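Long-range contacts in pectinesterase (Aspergillus niger, PDB 5C1E), which hydrolyses the methyl esters of pectin galacturonosyl residues, releasing methanol, and is probably involved in the maceration of plant tissue: residues Gln149-Cys154 / Ala167-Gly172; Glu173-Ser178 / Asn204-Ser209; Tyr198-Cys203 / Gln232-Ser237; Arg228-Asn233 / Leu255-Asn260. One frame throughout, in Å; residues are numbered along the deposited sequence. Where two conformers were deposited one is given.

Contact 1. Residues Gln149-Cys154 / Ala167-Gly172; sequences QYYSNC and ASVWFG. With SO4 (sulfate ion), chain C.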
# COMPACT_ATOMS: atom_id res chain seq x y z
N GLN A 149 -2.26 -2.14 9.24
CA GLN A 149 -1.92 -1.06 8.33
C GLN A 149 -3.18 -0.47 7.73
O GLN A 149 -4.16 -1.20 7.48
CB GLN A 149 -1.00 -1.55 7.22
CG GLN A 149 0.25 -2.23 7.72
CD GLN A 149 1.20 -2.66 6.62
OE1 GLN A 149 1.24 -2.08 5.53
NE2 GLN A 149 2.03 -3.64 6.93
N TYR A 150 -3.13 0.83 7.49
CA TYR A 150 -4.26 1.59 6.98
C TYR A 150 -3.79 2.52 5.86
O TYR A 150 -2.84 3.28 6.05
CB TYR A 150 -4.90 2.37 8.14
CG TYR A 150 -6.03 3.28 7.76
CD1 TYR A 150 -7.31 2.80 7.59
CD2 TYR A 150 -5.82 4.64 7.58
CE1 TYR A 150 -8.36 3.65 7.24
CE2 TYR A 150 -6.85 5.50 7.25
CZ TYR A 150 -8.11 5.00 7.07
OH TYR A 150 -9.12 5.86 6.74
N TYR A 151 -4.43 2.41 4.70
CA TYR A 151 -4.11 3.22 3.52
C TYR A 151 -5.37 3.97 3.12
O TYR A 151 -6.38 3.35 2.83
CB TYR A 151 -3.62 2.35 2.34
CG TYR A 151 -2.31 1.65 2.60
CD1 TYR A 151 -2.24 0.55 3.44
CD2 TYR A 151 -1.13 2.09 2.00
CE1 TYR A 151 -1.04 -0.08 3.70
CE2 TYR A 151 0.09 1.46 2.25
CZ TYR A 151 0.13 0.38 3.12
OH TYR A 151 1.32 -0.25 3.38
N SER A 152 -5.29 5.30 3.09
CA SER A 152 -6.42 6.13 2.71
C SER A 152 -6.08 7.09 1.59
O SER A 152 -5.10 7.83 1.68
CB SER A 152 -6.94 6.96 3.90
OG SER A 152 -8.12 7.64 3.49
N ASN A 153 -6.91 7.14 0.56
CA ASN A 153 -6.72 8.09 -0.54
C ASN A 153 -5.34 7.99 -1.17
O ASN A 153 -4.73 8.99 -1.58
CB ASN A 153 -7.03 9.52 -0.08
CG ASN A 153 -8.51 9.73 0.13
OD1 ASN A 153 -9.21 10.14 -0.78
ND2 ASN A 153 -9.00 9.37 1.32
N CYS A 154 -4.88 6.75 -1.28
CA CYS A 154 -3.61 6.45 -1.90
C CYS A 154 -3.83 5.92 -3.31
O CYS A 154 -4.95 5.55 -3.71
CB CYS A 154 -2.83 5.43 -1.08
SG CYS A 154 -2.27 6.01 0.55
N ALA A 167 0.09 -8.71 6.21
CA ALA A 167 -0.46 -7.62 6.99
C ALA A 167 -1.95 -7.80 7.14
O ALA A 167 -2.59 -8.42 6.27
CB ALA A 167 -0.17 -6.29 6.31
N SER A 168 -2.51 -7.24 8.20
CA SER A 168 -3.94 -7.07 8.26
C SER A 168 -4.19 -5.62 7.87
O SER A 168 -3.81 -4.69 8.62
CB SER A 168 -4.52 -7.39 9.62
OG SER A 168 -5.90 -7.59 9.48
N VAL A 169 -4.80 -5.43 6.70
CA VAL A 169 -4.71 -4.13 6.03
C VAL A 169 -6.04 -3.68 5.47
O VAL A 169 -6.79 -4.47 4.89
CB VAL A 169 -3.59 -4.14 4.95
CG1 VAL A 169 -3.79 -5.29 3.98
CG2 VAL A 169 -3.49 -2.80 4.22
N TRP A 170 -6.32 -2.39 5.67
CA TRP A 170 -7.51 -1.72 5.18
C TRP A 170 -7.11 -0.65 4.18
O TRP A 170 -6.31 0.23 4.51
CB TRP A 170 -8.23 -1.03 6.34
CG TRP A 170 -9.52 -0.36 5.95
CD1 TRP A 170 -9.66 0.87 5.38
CD2 TRP A 170 -10.85 -0.85 6.16
NE1 TRP A 170 -10.98 1.17 5.21
CE2 TRP A 170 -11.73 0.13 5.68
CE3 TRP A 170 -11.37 -2.02 6.71
CZ2 TRP A 170 -13.11 -0.03 5.72
CZ3 TRP A 170 -12.74 -2.18 6.76
CH2 TRP A 170 -13.60 -1.20 6.26
N PHE A 171 -7.63 -0.77 2.96
CA PHE A 171 -7.47 0.24 1.91
C PHE A 171 -8.78 0.96 1.73
O PHE A 171 -9.77 0.35 1.38
CB PHE A 171 -7.07 -0.40 0.58
CG PHE A 171 -5.75 -1.09 0.62
CD1 PHE A 171 -4.59 -0.40 0.32
CD2 PHE A 171 -5.66 -2.44 0.91
CE1 PHE A 171 -3.36 -1.04 0.34
CE2 PHE A 171 -4.43 -3.09 0.94
CZ PHE A 171 -3.28 -2.38 0.65
N GLY A 172 -8.79 2.25 2.05
CA GLY A 172 -10.00 3.05 1.99
C GLY A 172 -9.87 4.15 0.96
O GLY A 172 -8.91 4.94 0.99
S SO4 C . -12.41 4.56 6.03
O1 SO4 C . -13.26 5.73 5.64
O2 SO4 C . -11.63 4.12 4.84
O3 SO4 C . -11.49 4.90 7.15
O4 SO4 C . -13.30 3.48 6.51
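Y150 and Y151 of residues 149-154 pair with W170 and F171 of residues 167-172 in a clear example of how a right-handed parallel beta-helix, the pectin methylesterase fold, stacks like residues in successive coils. The backbones run nearly parallel. Five hydrogen bonds join them, among them Y151 N to W170 O, G172 N to Y151 O (2.8 Å) and, just past the strand end, N153 N to G172 O.

Aromatic packing follows the register on both faces. Y151 and F171 point the same way with ring planes 25° apart, slid so far that they barely overlap; F171 CE1 sits over one face of Y151 toward its rim, and F171 CD1 lies 3.5 Å from Y151 CB. The other face of the sheet repeats the offset, Y150 CE1 lying 3.6 Å from W170 CD1. Both residues there have CG anti to the backbone N (chi1 176° and -177°), and the two side chains lie side by side, pointing the same way.

The Y151 hydroxyl donates to Q149 OE1 (2.8 Å), in the plane of the tyrosine ring, and the NE2 of Q149 meets A167 CB while bonding to A146 O. A sulfate ion, probably from the crystallisation liquor and also held by K283, bridges the other pair: Y150 OH donates to its O3 (2.6 Å), and W170 NE1 to its O2 (3.0 Å).

Contact 2. Residues Glu173-Ser178 / Asn204-Ser209; sequences ECDIVS and NIKAAS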
# COMPACT_ATOMS: atom_id res chain seq x y z
N GLU A 173 -10.84 4.26 0.07
CA GLU A 173 -10.87 5.33 -0.92
C GLU A 173 -9.55 5.46 -1.69
O GLU A 173 -9.08 6.57 -1.94
CB GLU A 173 -11.20 6.67 -0.25
CG GLU A 173 -12.59 6.72 0.37
CD GLU A 173 -12.84 7.96 1.22
OE1 GLU A 173 -12.01 8.90 1.27
OE2 GLU A 173 -13.90 7.99 1.88
N CYS A 174 -8.96 4.32 -2.07
CA CYS A 174 -7.74 4.30 -2.85
C CYS A 174 -8.02 4.04 -4.31
O CYS A 174 -9.02 3.39 -4.67
CB CYS A 174 -6.79 3.22 -2.34
SG CYS A 174 -6.13 3.51 -0.69
N ASP A 175 -7.12 4.53 -5.16
CA ASP A 175 -7.13 4.15 -6.56
C ASP A 175 -6.12 3.04 -6.70
O ASP A 175 -4.95 3.20 -6.38
CB ASP A 175 -6.78 5.35 -7.46
CG ASP A 175 -7.94 6.34 -7.60
OD1 ASP A 175 -9.12 5.95 -7.49
OD2 ASP A 175 -7.66 7.53 -7.81
N ILE A 176 -6.60 1.88 -7.16
CA ILE A 176 -5.77 0.72 -7.34
C ILE A 176 -5.69 0.51 -8.85
O ILE A 176 -6.70 0.24 -9.51
CB ILE A 176 -6.36 -0.48 -6.57
CG1 ILE A 176 -6.29 -0.20 -5.07
CG2 ILE A 176 -5.67 -1.77 -6.95
CD1 ILE A 176 -7.09 -1.15 -4.21
N VAL A 177 -4.48 0.70 -9.38
CA VAL A 177 -4.26 0.92 -10.80
C VAL A 177 -3.36 -0.16 -11.38
O VAL A 177 -2.19 -0.24 -11.04
CB VAL A 177 -3.61 2.30 -11.04
CG1 VAL A 177 -3.46 2.59 -12.54
CG2 VAL A 177 -4.43 3.40 -10.36
N SER A 178 -3.90 -1.00 -12.27
CA SER A 178 -3.11 -2.05 -12.91
C SER A 178 -2.42 -1.54 -14.18
O SER A 178 -3.09 -0.98 -15.07
CB SER A 178 -3.97 -3.28 -13.27
OG SER A 178 -4.25 -4.10 -12.15
N ASN A 204 -11.31 2.35 -6.02
CA ASN A 204 -11.52 2.37 -7.45
C ASN A 204 -10.43 1.55 -8.12
O ASN A 204 -9.24 1.90 -8.04
CB ASN A 204 -11.48 3.79 -7.96
CG ASN A 204 -11.85 3.87 -9.42
OD1 ASN A 204 -12.81 3.23 -9.87
ND2 ASN A 204 -11.09 4.65 -10.17
N ILE A 205 -10.83 0.46 -8.76
CA ILE A 205 -9.89 -0.45 -9.42
C ILE A 205 -9.99 -0.19 -10.94
O ILE A 205 -11.06 -0.30 -11.51
CB ILE A 205 -10.22 -1.93 -9.10
CG1 ILE A 205 -9.85 -2.33 -7.66
CG2 ILE A 205 -9.44 -2.87 -10.01
CD1 ILE A 205 -10.50 -1.52 -6.57
N LYS A 206 -8.88 0.15 -11.58
CA LYS A 206 -8.90 0.50 -13.00
C LYS A 206 -7.53 0.29 -13.66
O LYS A 206 -6.53 0.14 -12.97
CB LYS A 206 -9.32 1.96 -13.18
CG LYS A 206 -8.45 2.95 -12.41
CD LYS A 206 -8.77 4.39 -12.77
CE LYS A 206 -8.34 5.37 -11.68
NZ LYS A 206 -6.92 5.77 -11.84
N ALA A 207 -7.52 0.28 -14.99
CA ALA A 207 -6.27 0.23 -15.75
C ALA A 207 -5.52 1.55 -15.70
O ALA A 207 -6.12 2.63 -15.56
CB ALA A 207 -6.56 -0.12 -17.21
N ALA A 208 -4.20 1.47 -15.82
CA ALA A 208 -3.37 2.65 -16.03
C ALA A 208 -3.75 3.25 -17.38
O ALA A 208 -4.21 2.54 -18.28
CB ALA A 208 -1.90 2.28 -16.02
N SER A 209 -3.57 4.56 -17.53
CA SER A 209 -3.94 5.18 -18.79
C SER A 209 -3.03 4.61 -19.89
O SER A 209 -1.87 4.31 -19.65
CB SER A 209 -3.86 6.70 -18.70
OG SER A 209 -2.55 7.10 -18.38
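D175 has CG anti to its carbonyl carbon (chi1 -75°), and its carboxylate meets the side chain of N204: D175 OD1 rests 3.2 Å from N204 CB, while OD2 is engaged by the hydroxyl of Y69. Further along the same face K206 CG lies between backbone N and carbonyl carbon (chi1 56°), and the chain runs beside V177 before bending at its last torsion. K206 NZ comes 3.7 Å from V177 CG2. It stays 4.5 Å from D175 OD2, too far for a salt bridge, though the two charges may still attract. On this face, too, V177 CG1 touches A208 CA at 3.5 Å.

Strands 175-178 and 204-207 are neighbours in one of the parallel sheets of the beta-helix, twisted by 23°, and their backbone bonds continue past the strand ends: N204 N to C174 O at the start, A208 N to S178 O at the finish. The latter N-H comes from above the carbonyl plane. On the opposite face I176 and I205 lie side by side, I176 CB 4.1 Å from I205 CG1, with I184 of strand 182-187 packed against both. Nearby, S178 OG bonds to Y162 OH.

Contact 3. Residues Tyr198-Cys203 / Gln232-Ser237; sequences YAIDNC and QNSVLS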
# COMPACT_ATOMS: atom_id res chain seq x y z
N TYR A 198 -7.16 -8.69 4.31
CA TYR A 198 -7.15 -7.50 3.46
C TYR A 198 -8.60 -7.07 3.26
O TYR A 198 -9.45 -7.89 2.84
CB TYR A 198 -6.64 -7.77 2.05
CG TYR A 198 -5.17 -8.13 1.85
CD1 TYR A 198 -4.37 -8.66 2.87
CD2 TYR A 198 -4.61 -8.02 0.57
CE1 TYR A 198 -3.04 -8.99 2.64
CE2 TYR A 198 -3.31 -8.36 0.32
CZ TYR A 198 -2.52 -8.85 1.34
OH TYR A 198 -1.24 -9.18 1.04
N ALA A 199 -8.86 -5.80 3.47
CA ALA A 199 -10.15 -5.21 3.13
C ALA A 199 -9.91 -4.06 2.16
O ALA A 199 -9.21 -3.10 2.49
CB ALA A 199 -10.87 -4.72 4.38
N ILE A 200 -10.51 -4.16 0.97
CA ILE A 200 -10.44 -3.09 -0.02
C ILE A 200 -11.82 -2.44 -0.07
O ILE A 200 -12.78 -3.05 -0.54
CB ILE A 200 -9.97 -3.63 -1.38
CG1 ILE A 200 -8.52 -4.08 -1.22
CG2 ILE A 200 -10.11 -2.58 -2.46
CD1 ILE A 200 -8.07 -5.07 -2.24
N ASP A 201 -11.91 -1.22 0.47
CA ASP A 201 -13.20 -0.59 0.78
C ASP A 201 -13.37 0.77 0.11
O ASP A 201 -12.53 1.66 0.28
CB ASP A 201 -13.36 -0.42 2.29
CG ASP A 201 -14.68 0.22 2.67
OD1 ASP A 201 -15.69 -0.50 2.78
OD2 ASP A 201 -14.70 1.44 2.89
N ASN A 202 -14.46 0.94 -0.61
CA ASN A 202 -14.71 2.20 -1.33
C ASN A 202 -13.50 2.61 -2.17
O ASN A 202 -13.13 3.78 -2.22
CB ASN A 202 -15.12 3.30 -0.34
CG ASN A 202 -16.53 3.12 0.21
OD1 ASN A 202 -16.75 2.60 1.32
ND2 ASN A 202 -17.51 3.55 -0.57
N CYS A 203 -12.87 1.64 -2.82
CA CYS A 203 -11.76 1.92 -3.71
C CYS A 203 -12.21 1.92 -5.16
O CYS A 203 -13.34 1.54 -5.49
CB CYS A 203 -10.62 0.92 -3.49
SG CYS A 203 -9.87 1.01 -1.84
N GLN A 232 -15.08 -4.59 -1.16
CA GLN A 232 -16.42 -4.17 -0.76
C GLN A 232 -16.68 -2.70 -1.09
O GLN A 232 -15.76 -1.86 -1.02
CB GLN A 232 -16.63 -4.41 0.75
CG GLN A 232 -15.58 -3.79 1.64
CD GLN A 232 -15.77 -4.14 3.11
OE1 GLN A 232 -16.15 -5.24 3.45
NE2 GLN A 232 -15.45 -3.21 3.98
N ASN A 233 -17.92 -2.39 -1.44
CA ASN A 233 -18.32 -1.01 -1.70
C ASN A 233 -17.40 -0.30 -2.71
O ASN A 233 -17.20 0.91 -2.61
CB ASN A 233 -18.34 -0.22 -0.40
CG ASN A 233 -19.20 -0.86 0.67
OD1 ASN A 233 -20.34 -1.23 0.41
ND2 ASN A 233 -18.67 -0.97 1.89
N SER A 234 -16.86 -1.05 -3.67
CA SER A 234 -15.84 -0.54 -4.57
C SER A 234 -16.27 -0.58 -6.02
O SER A 234 -17.20 -1.31 -6.39
CB SER A 234 -14.54 -1.35 -4.43
OG SER A 234 -13.97 -1.18 -3.16
N VAL A 235 -15.58 0.22 -6.82
CA VAL A 235 -15.77 0.24 -8.26
C VAL A 235 -14.70 -0.61 -8.95
O VAL A 235 -13.50 -0.37 -8.79
CB VAL A 235 -15.74 1.67 -8.83
CG1 VAL A 235 -16.10 1.65 -10.31
CG2 VAL A 235 -16.72 2.56 -8.08
N LEU A 236 -15.16 -1.59 -9.72
CA LEU A 236 -14.29 -2.51 -10.45
C LEU A 236 -14.50 -2.31 -11.93
O LEU A 236 -15.62 -2.54 -12.44
CB LEU A 236 -14.63 -3.95 -10.09
CG LEU A 236 -14.53 -4.33 -8.60
CD1 LEU A 236 -15.00 -5.77 -8.49
CD2 LEU A 236 -13.11 -4.16 -8.08
N SER A 237 -13.46 -1.87 -12.64
CA SER A 237 -13.58 -1.63 -14.07
C SER A 237 -13.57 -2.96 -14.85
O SER A 237 -13.38 -4.04 -14.27
CB SER A 237 -12.46 -0.72 -14.57
OG SER A 237 -11.27 -1.43 -14.83
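The D201 carboxylate is approached on both faces of its plane, and by two amides at one oxygen. Q232 NE2 comes to D201 OD1 on the anti side (3.0 Å), 34° out of the carboxylate plane; N233 ND2 comes to D201 OD1 from the opposite face on the syn side (3.1 Å), 27° out. The Q232 and N233 amides are both turned steeply against the carboxylate. OD1 lies in the plane of the N233 amide, giving the straighter bond, but is tilted from that of Q232.

Here two successive coils of the parallel beta-helix turn the corner between sheets: residues 198-203 leave strand 198-201, and residues 232-237 enter strand 235-236. The hydroxyl of S234 works at this bend, accepting from C203 N (3.0 Å) and donating to Q232 O (2.9 Å) from above the carbonyl plane. That Q232 carbonyl also takes N202 N (3.1 Å). V235 N to C203 O then resumes the backbone pairing.

Elsewhere Q232 OE1 accepts from V281 N, and N260 donates to N233 OD1, so each amide is fixed at both ends. Two N-H donors on a single oxygen would be expected to stabilise D201 as a carboxylate, while S234 OG supplies the acceptor for C203 N where the chain turns.

Contact 4. Residues Arg228-Asn233 / Leu255-Asn260; sequences RVIYQN and LYYEYN. With SO4 (sulfate ion), chain E.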
# COMPACT_ATOMS: atom_id res chain seq x y z
N ARG A 228 -6.86 -14.26 2.75
CA ARG A 228 -8.18 -13.68 3.00
C ARG A 228 -8.30 -12.24 2.54
O ARG A 228 -7.64 -11.35 3.07
CB ARG A 228 -8.54 -13.75 4.48
CG ARG A 228 -9.94 -13.22 4.78
CD ARG A 228 -10.50 -13.79 6.07
NE ARG A 228 -9.65 -13.50 7.21
CZ ARG A 228 -9.84 -14.01 8.42
NH1 ARG A 228 -10.86 -14.83 8.64
NH2 ARG A 228 -9.02 -13.71 9.41
N VAL A 229 -9.17 -12.03 1.55
CA VAL A 229 -9.32 -10.71 0.93
C VAL A 229 -10.79 -10.45 0.64
O VAL A 229 -11.48 -11.34 0.12
CB VAL A 229 -8.56 -10.66 -0.39
CG1 VAL A 229 -8.68 -9.28 -1.03
CG2 VAL A 229 -7.08 -11.03 -0.20
N ILE A 230 -11.25 -9.24 0.97
CA ILE A 230 -12.59 -8.76 0.60
C ILE A 230 -12.51 -7.45 -0.17
O ILE A 230 -11.80 -6.52 0.24
CB ILE A 230 -13.55 -8.64 1.82
CG1 ILE A 230 -14.93 -8.16 1.35
CG2 ILE A 230 -13.01 -7.72 2.89
CD1 ILE A 230 -16.02 -8.41 2.37
N TYR A 231 -13.20 -7.39 -1.31
CA TYR A 231 -13.42 -6.14 -2.02
C TYR A 231 -14.87 -5.75 -1.78
O TYR A 231 -15.79 -6.50 -2.13
CB TYR A 231 -13.19 -6.29 -3.53
CG TYR A 231 -11.75 -6.40 -4.00
CD1 TYR A 231 -11.03 -7.58 -3.84
CD2 TYR A 231 -11.15 -5.37 -4.72
CE1 TYR A 231 -9.72 -7.70 -4.31
CE2 TYR A 231 -9.85 -5.48 -5.20
CZ TYR A 231 -9.13 -6.64 -4.98
OH TYR A 231 -7.83 -6.79 -5.46
N GLN A 232 -15.08 -4.59 -1.16
CA GLN A 232 -16.42 -4.17 -0.76
C GLN A 232 -16.68 -2.70 -1.09
O GLN A 232 -15.76 -1.86 -1.02
CB GLN A 232 -16.63 -4.41 0.75
CG GLN A 232 -15.58 -3.79 1.64
CD GLN A 232 -15.77 -4.14 3.11
OE1 GLN A 232 -16.15 -5.24 3.45
NE2 GLN A 232 -15.45 -3.21 3.98
N ASN A 233 -17.92 -2.39 -1.44
CA ASN A 233 -18.32 -1.01 -1.70
C ASN A 233 -17.40 -0.30 -2.71
O ASN A 233 -17.20 0.91 -2.61
CB ASN A 233 -18.34 -0.22 -0.40
CG ASN A 233 -19.20 -0.86 0.67
OD1 ASN A 233 -20.34 -1.23 0.41
ND2 ASN A 233 -18.67 -0.97 1.89
N LEU A 255 -10.05 -17.37 1.45
CA LEU A 255 -11.29 -16.73 1.88
C LEU A 255 -11.42 -15.41 1.12
O LEU A 255 -10.91 -14.34 1.52
CB LEU A 255 -11.30 -16.51 3.39
CG LEU A 255 -11.28 -17.74 4.32
CD1 LEU A 255 -12.33 -18.76 3.91
CD2 LEU A 255 -9.92 -18.42 4.34
N TYR A 256 -12.09 -15.52 -0.01
CA TYR A 256 -12.24 -14.43 -0.98
C TYR A 256 -13.71 -13.99 -1.11
O TYR A 256 -14.59 -14.78 -1.43
CB TYR A 256 -11.74 -14.91 -2.32
CG TYR A 256 -10.23 -15.01 -2.49
CD1 TYR A 256 -9.34 -14.30 -1.67
CD2 TYR A 256 -9.69 -15.81 -3.51
CE1 TYR A 256 -7.96 -14.38 -1.88
CE2 TYR A 256 -8.32 -15.90 -3.71
CZ TYR A 256 -7.46 -15.19 -2.91
OH TYR A 256 -6.12 -15.26 -3.14
N TYR A 257 -13.93 -12.69 -0.92
CA TYR A 257 -15.27 -12.14 -0.80
C TYR A 257 -15.45 -10.90 -1.64
O TYR A 257 -14.51 -10.11 -1.84
CB TYR A 257 -15.53 -11.71 0.63
CG TYR A 257 -15.30 -12.75 1.70
CD1 TYR A 257 -16.32 -13.61 2.07
CD2 TYR A 257 -14.09 -12.83 2.37
CE1 TYR A 257 -16.15 -14.52 3.09
CE2 TYR A 257 -13.91 -13.74 3.39
CZ TYR A 257 -14.92 -14.60 3.74
OH TYR A 257 -14.76 -15.52 4.74
N GLU A 258 -16.68 -10.70 -2.11
CA GLU A 258 -17.09 -9.41 -2.64
C GLU A 258 -18.40 -8.97 -2.00
O GLU A 258 -19.26 -9.80 -1.71
CB GLU A 258 -17.26 -9.49 -4.13
CG GLU A 258 -15.97 -9.58 -4.91
CD GLU A 258 -16.25 -9.81 -6.37
OE1 GLU A 258 -16.35 -8.80 -7.10
OE2 GLU A 258 -16.42 -10.98 -6.77
N TYR A 259 -18.56 -7.68 -1.76
CA TYR A 259 -19.80 -7.18 -1.18
C TYR A 259 -20.12 -5.78 -1.69
O TYR A 259 -19.38 -4.84 -1.43
CB TYR A 259 -19.75 -7.15 0.36
CG TYR A 259 -21.08 -6.74 0.93
CD1 TYR A 259 -22.12 -7.66 1.07
CD2 TYR A 259 -21.33 -5.41 1.29
CE1 TYR A 259 -23.36 -7.29 1.56
CE2 TYR A 259 -22.57 -5.03 1.78
CZ TYR A 259 -23.58 -5.97 1.91
OH TYR A 259 -24.81 -5.62 2.40
N ASN A 260 -21.24 -5.66 -2.41
CA ASN A 260 -21.75 -4.37 -2.85
C ASN A 260 -20.77 -3.58 -3.73
O ASN A 260 -20.59 -2.38 -3.54
CB ASN A 260 -22.17 -3.51 -1.63
CG ASN A 260 -22.98 -2.28 -2.04
OD1 ASN A 260 -23.84 -2.37 -2.91
ND2 ASN A 260 -22.65 -1.13 -1.47
S SO4 E . -10.87 -15.42 12.11
O1 SO4 E . -12.14 -14.66 12.10
O2 SO4 E . -9.72 -14.49 12.03
O3 SO4 E . -10.78 -16.21 13.35
O4 SO4 E . -10.88 -16.36 10.96
O HOH W 1 -13.20 -15.70 7.10
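Y257 lies across I230, its CB 3.7 Å from I230 CG1, and turns a ring edge toward R228 CG and V229 O. Its CG is anti to the carbonyl carbon (chi1 -54°), beside the backbone N. R228 crosses L255 obliquely, R228 CG 3.8 Å from L255 CB, then bends at chi3. At the guanidinium edge a sulfate ion, probably from the crystallisation liquor, is gripped twice: R228 NH1 donates to O4 and NH2 to O2, each at 2.8 Å. NH1 also donates to a water that bonds to Y257 OH (2.8 Å), linking the two polar ends. W197 adds a cation-pi contact to R228 and meets the Y257 ring.

On the other face V229 crosses Y256, V229 CG2 reaching Y256 CE1 at 3.8 Å, while W245 stacks on that tyrosine. E258 forms a salt bridge with R271, and Y231 OH bonds to L219 O.

These strands, 228-232 and 255-259, end the ten-stranded parallel sheet of the beta-helix, and 255-259 is the outermost strand at this end. Five backbone bonds hold them in register, the last from N233 N to Y259 O. Beyond it comes a side-chain bond between asparagines of adjacent coils: N260 ND2 donates to N233 OD1 (3.0 Å), in the carbonyl plane and nearly straight at 170°, though the amide planes stand 76° apart. This side-chain bond extends the pairing past the last strand residues, while at the other end the positive guanidinium of R228 probably favours binding of an anion such as this sulfate.

Overall arrangement
The four contacts illustrate how a beta-helix is built by repetition. Contacts 1, 3 and 4 all reach the ten-stranded parallel sheet, where 148-152, 168-172, 198-201, 228-232 and 255-259 follow one another in chain order; contact 2 lies on the adjoining eight-stranded sheet. Contact 3 turns from one sheet to the other and alternates along the chain with contact 2, their centres about 10 Å apart. Contacts 3 and 4 share Q232 and N233, with centres about 8 Å apart, whereas contacts 2 and 4 are about 17 Å apart. Backbone bonds between 168-172 and 198-201, and between 198-201 and 228-232, make the series one continuous wall running toward the C-terminal end of the helix.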